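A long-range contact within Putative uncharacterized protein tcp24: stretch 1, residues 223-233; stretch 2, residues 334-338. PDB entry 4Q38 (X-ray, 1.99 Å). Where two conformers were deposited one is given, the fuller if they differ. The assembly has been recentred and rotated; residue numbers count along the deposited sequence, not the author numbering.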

ATOM      1  N   ALA A 223       2.560  18.434  11.573  1.00 25.16           N
ATOM      2  CA  ALA A 223       3.151  17.182  11.083  1.00 23.87           C
ATOM      3  C   ALA A 223       3.091  17.139   9.552  1.00 23.69           C
ATOM      4  O   ALA A 223       4.063  16.760   8.888  1.00 22.33           O
ATOM      5  CB  ALA A 223       2.430  15.991  11.684  1.00 22.40           C
ATOM      6  N   TYR A 224       1.948  17.533   9.003  1.00 23.87           N
ATOM      7  CA  TYR A 224       1.786  17.656   7.545  1.00 24.49           C
ATOM      8  C   TYR A 224       2.837  18.617   6.948  1.00 24.89           C
ATOM      9  O   TYR A 224       3.491  18.290   5.942  1.00 24.06           O
ATOM     10  CB  TYR A 224       0.360  18.116   7.227  1.00 25.04           C
ATOM     11  CG  TYR A 224       0.111  18.588   5.796  1.00 26.91           C
ATOM     12  CD1 TYR A 224      -0.306  17.705   4.802  1.00 28.03           C
ATOM     13  CD2 TYR A 224       0.254  19.929   5.458  1.00 27.89           C
ATOM     14  CE1 TYR A 224      -0.545  18.149   3.501  1.00 29.14           C
ATOM     15  CE2 TYR A 224       0.018  20.380   4.168  1.00 30.73           C
ATOM     16  CZ  TYR A 224      -0.378  19.491   3.192  1.00 30.41           C
ATOM     17  OH  TYR A 224      -0.606  19.977   1.911  1.00 31.49           O
ATOM     18  N   ASP A 225       2.998  19.780   7.580  1.00 24.60           N
ATOM     19  CA  ASP A 225       3.921  20.802   7.090  0.50 26.27           C
ATOM     20  C   ASP A 225       5.377  20.344   7.139  1.00 25.56           C
ATOM     21  O   ASP A 225       6.151  20.639   6.224  1.00 24.95           O
ATOM     22  CB  ASP A 225       3.733  22.112   7.858  0.50 27.51           C
ATOM     23  CG  ASP A 225       2.492  22.866   7.421  0.50 28.99           C
ATOM     24  OD1 ASP A 225       2.113  22.782   6.229  0.50 29.83           O
ATOM     25  OD2 ASP A 225       1.898  23.559   8.269  0.50 30.96           O
ATOM     26  N   GLU A 226       5.742  19.625   8.208  1.00 24.97           N
ATOM     27  CA  GLU A 226       7.082  19.061   8.340  0.50 24.54           C
ATOM     28  C   GLU A 226       7.366  18.078   7.217  1.00 24.47           C
ATOM     29  O   GLU A 226       8.430  18.112   6.604  1.00 23.42           O
ATOM     30  CB  GLU A 226       7.269  18.378   9.704  0.50 24.17           C
ATOM     31  CG  GLU A 226       7.605  19.353  10.809  0.50 23.74           C
ATOM     32  CD  GLU A 226       8.843  20.156  10.492  0.50 24.21           C
ATOM     33  OE1 GLU A 226       9.928  19.544  10.325  0.50 23.92           O
ATOM     34  OE2 GLU A 226       8.728  21.395  10.402  0.50 23.55           O
ATOM     35  N   SER A 227       6.404  17.201   6.943  1.00 24.47           N
ATOM     36  CA  SER A 227       6.555  16.248   5.851  1.00 24.67           C
ATOM     37  C   SER A 227       6.739  16.948   4.512  1.00 24.09           C
ATOM     38  O   SER A 227       7.636  16.588   3.761  1.00 23.53           O
ATOM     39  CB  SER A 227       5.351  15.322   5.751  1.00 24.10           C
ATOM     40  OG  SER A 227       5.450  14.244   6.639  1.00 25.47           O
ATOM     41  N   LEU A 228       5.881  17.924   4.211  1.00 24.43           N
ATOM     42  CA  LEU A 228       6.033  18.702   2.972  1.00 26.78           C
ATOM     43  C   LEU A 228       7.401  19.344   2.819  1.00 26.36           C
ATOM     44  O   LEU A 228       7.952  19.359   1.720  1.00 25.67           O
ATOM     45  CB  LEU A 228       4.955  19.776   2.835  1.00 28.33           C
ATOM     46  CG  LEU A 228       3.686  19.414   2.080  1.00 31.70           C
ATOM     47  CD1 LEU A 228       2.843  20.674   2.055  1.00 33.38           C
ATOM     48  CD2 LEU A 228       3.982  18.955   0.652  1.00 31.30           C
ATOM     49  N   HIS A 229       7.949  19.880   3.913  1.00 25.16           N
ATOM     50  CA  HIS A 229       9.296  20.452   3.889  1.00 25.33           C
ATOM     51  C   HIS A 229      10.391  19.444   3.664  1.00 24.64           C
ATOM     52  O   HIS A 229      11.471  19.793   3.198  1.00 23.20           O
ATOM     53  CB  HIS A 229       9.561  21.268   5.158  1.00 28.40           C
ATOM     54  CG  HIS A 229       8.929  22.635   5.120  1.00 30.98           C
ATOM     55  ND1 HIS A 229       7.606  22.822   5.283  1.00 33.83           N
ATOM     56  CD2 HIS A 229       9.474  23.886   4.872  1.00 32.46           C
ATOM     57  CE1 HIS A 229       7.321  24.135   5.166  1.00 33.92           C
ATOM     58  NE2 HIS A 229       8.466  24.784   4.919  1.00 34.45           N
ATOM     59  N   ARG A 230      10.135  18.183   3.995  1.00 23.41           N
ATOM     60  CA  ARG A 230      11.153  17.148   3.820  1.00 24.41           C
ATOM     61  C   ARG A 230      11.252  16.647   2.367  1.00 24.27           C
ATOM     62  O   ARG A 230      12.279  16.111   1.957  1.00 23.96           O
ATOM     63  CB  ARG A 230      10.859  15.974   4.760  1.00 25.62           C
ATOM     64  CG  ARG A 230      11.164  16.302   6.225  1.00 26.29           C
ATOM     65  CD  ARG A 230      10.775  15.175   7.172  1.00 25.97           C
ATOM     66  NE  ARG A 230      11.503  13.943   6.865  1.00 26.22           N
ATOM     67  CZ  ARG A 230      11.469  12.832   7.600  1.00 26.59           C
ATOM     68  NH1 ARG A 230      10.759  12.791   8.729  1.00 26.06           N
ATOM     69  NH2 ARG A 230      12.174  11.771   7.216  1.00 25.44           N
ATOM     70  N   ALA A 231      10.188  16.838   1.599  1.00 23.24           N
ATOM     71  CA  ALA A 231      10.047  16.152   0.320  1.00 24.56           C
ATOM     72  C   ALA A 231      11.139  16.540  -0.682  1.00 24.75           C
ATOM     73  O   ALA A 231      11.907  15.685  -1.106  1.00 25.20           O
ATOM     74  CB  ALA A 231       8.653  16.369  -0.256  1.00 23.10           C
ATOM     75  N   ARG A 232      11.231  17.821  -1.036  1.00 25.58           N
ATOM     76  CA  ARG A 232      12.200  18.233  -2.045  1.00 27.10           C
ATOM     77  C   ARG A 232      13.657  17.942  -1.644  1.00 25.74           C
ATOM     78  O   ARG A 232      14.412  17.384  -2.447  1.00 24.04           O
ATOM     79  CB  ARG A 232      11.986  19.690  -2.466  1.00 31.43           C
ATOM     80  CG  ARG A 232      12.110  19.898  -3.964  1.00 37.99           C
ATOM     81  CD  ARG A 232      11.282  21.081  -4.438  1.00 42.11           C
ATOM     82  NE  ARG A 232      11.658  22.315  -3.749  1.00 46.66           N
ATOM     83  CZ  ARG A 232      12.388  23.293  -4.279  1.00 51.19           C
ATOM     84  NH1 ARG A 232      12.834  23.208  -5.528  1.00 48.28           N
ATOM     85  NH2 ARG A 232      12.664  24.370  -3.550  1.00 52.27           N
ATOM     86  N   PRO A 233      14.060  18.292  -0.399  1.00 24.73           N
ATOM     87  CA  PRO A 233      15.443  17.965  -0.008  1.00 24.75           C
ATOM     88  C   PRO A 233      15.742  16.465  -0.074  1.00 24.24           C
ATOM     89  O   PRO A 233      16.835  16.063  -0.494  1.00 23.35           O
ATOM     90  CB  PRO A 233      15.526  18.431   1.452  1.00 25.23           C
ATOM     91  CG  PRO A 233      14.456  19.449   1.593  1.00 26.16           C
ATOM     92  CD  PRO A 233      13.360  19.079   0.632  1.00 24.71           C
ATOM     93  N   PHE A 334      -3.082  19.375  -6.486  1.00 26.83           N
ATOM     94  CA  PHE A 334      -1.653  19.524  -6.262  1.00 28.51           C
ATOM     95  C   PHE A 334      -1.348  20.597  -5.226  1.00 28.14           C
ATOM     96  O   PHE A 334      -2.180  21.472  -4.943  1.00 27.07           O
ATOM     97  CB  PHE A 334      -0.925  19.860  -7.574  1.00 28.71           C
ATOM     98  CG  PHE A 334      -1.159  21.277  -8.059  1.00 31.22           C
ATOM     99  CD1 PHE A 334      -0.349  22.327  -7.624  1.00 32.00           C
ATOM    100  CD2 PHE A 334      -2.192  21.561  -8.945  1.00 31.58           C
ATOM    101  CE1 PHE A 334      -0.568  23.631  -8.067  1.00 33.90           C
ATOM    102  CE2 PHE A 334      -2.411  22.865  -9.399  1.00 33.24           C
ATOM    103  CZ  PHE A 334      -1.598  23.900  -8.955  1.00 32.50           C
ATOM    104  N   VAL A 335      -0.142  20.505  -4.669  1.00 27.42           N
ATOM    105  CA  VAL A 335       0.465  21.569  -3.883  1.00 28.07           C
ATOM    106  C   VAL A 335       1.920  21.675  -4.324  1.00 27.47           C
ATOM    107  O   VAL A 335       2.580  20.666  -4.552  1.00 25.45           O
ATOM    108  CB  VAL A 335       0.382  21.309  -2.351  1.00 28.35           C
ATOM    109  CG1 VAL A 335      -1.037  21.514  -1.839  1.00 27.55           C
ATOM    110  CG2 VAL A 335       0.873  19.910  -1.984  1.00 27.85           C
ATOM    111  N   LYS A 336       2.415  22.897  -4.467  1.00 28.49           N
ATOM    112  CA  LYS A 336       3.823  23.112  -4.787  1.00 31.53           C
ATOM    113  C   LYS A 336       4.673  22.655  -3.609  1.00 31.40           C
ATOM    114  O   LYS A 336       4.295  22.858  -2.453  1.00 31.65           O
ATOM    115  CB  LYS A 336       4.064  24.601  -5.102  1.00 35.65           C
ATOM    116  CG  LYS A 336       5.492  24.971  -5.484  1.00 40.05           C
ATOM    117  CD  LYS A 336       5.766  24.827  -6.981  1.00 44.11           C
ATOM    118  CE  LYS A 336       6.849  25.811  -7.424  1.00 47.68           C
ATOM    119  NZ  LYS A 336       7.325  25.574  -8.820  1.00 51.19           N
ATOM    120  N   LEU A 337       5.804  22.018  -3.892  1.00 30.03           N
ATOM    121  CA  LEU A 337       6.718  21.586  -2.828  1.00 30.38           C
ATOM    122  C   LEU A 337       7.513  22.765  -2.278  1.00 32.08           C
ATOM    123  O   LEU A 337       8.138  23.495  -3.050  1.00 30.73           O
ATOM    124  CB  LEU A 337       7.687  20.521  -3.343  1.00 29.29           C
ATOM    125  CG  LEU A 337       7.042  19.231  -3.871  1.00 29.59           C
ATOM    126  CD1 LEU A 337       8.077  18.379  -4.596  1.00 29.57           C
ATOM    127  CD2 LEU A 337       6.379  18.446  -2.753  1.00 29.19           C
ATOM    128  N   PRO A 338       7.508  22.947  -0.939  1.00 31.47           N
ATOM    129  CA  PRO A 338       8.286  24.068  -0.394  1.00 34.29           C
ATOM    130  C   PRO A 338       9.776  23.867  -0.641  1.00 36.14           C
ATOM    131  O   PRO A 338      10.243  22.738  -0.820  1.00 36.53           O
ATOM    132  CB  PRO A 338       7.974  24.037   1.112  1.00 32.52           C
ATOM    133  CG  PRO A 338       7.398  22.687   1.375  1.00 32.80           C
ATOM    134  CD  PRO A 338       6.751  22.224   0.101  1.00 30.25           C
ATOM    135  OXT PRO A 338      10.546  24.822  -0.694  1.00 37.32           O
TER
HETATM  136  O   HOH W   1       9.636  20.106  -0.252  1.00 25.04           O
HETATM  137  O   HOH W   2      12.031  22.216   2.074  1.00 34.94           O
HETATM  138  O   HOH W   3      12.979  22.847  -0.540  1.00 45.86           O

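The chain's C-terminal residues lie against a helix more than a hundred positions earlier in sequence, and 426 Å² is buried between the two stretches. The polar end of the contact is centred on Arg-232. Its CA-to-CB bond points toward the other stretch, and an off-well chi1 of -138° with chi3 at 57° (p) sets the guanidinium beside the terminal carboxylate. Arg-232 NE donates to Pro-338 O at 3.3 Å with an N-H...O angle of 170°, and the acceptor lies near the guanidinium plane, where N-H bonds point. Arg-232 NH2 forms a salt bridge with Pro-338 OXT at 3.6 Å. The aliphatic part of the same side chain packs too, with Arg-232 CD 3.8 Å from Leu-337 CB.

Water 1 joins the backbones: it donates to Leu-228 O (2.7 Å) and Pro-338 O (2.8 Å) and accepts from Arg-232 N (2.9 Å). It thus fills the place of a helical bond between Leu-228 O and Arg-232 N, whose atoms are 4.6 Å apart.

His-229 starts away from the partner, but chi1 of -79° (m) and chi2 of 75° bring its ring back. His-229 ND1 donates to Asp-225 O (2.8 Å, 160°), a bond that anchors the ring with one face over Pro-338. Pro-338 CG sits 3.9 Å from the His-229 ring centroid, 9° off the normal, a CH-pi contact suited to the compact proline ring.

Deeper in, the packing is apolar. Leu-228, with chi1 off-well at -92° and chi2 t, places CD2 4.2 Å from both Val-335 CG2 and Leu-337 CD2. Leu-337, in the mt rotamer, also brings CD2 to 4.0 Å from Ala-231 CB, a short side chain that lets the leucine approach the helix. Tyr-224, chi1 t, starts sideways yet reaches Val-335 CG1 with OH at 4.1 Å; that hydroxyl is hydrogen-bonded elsewhere in the structure.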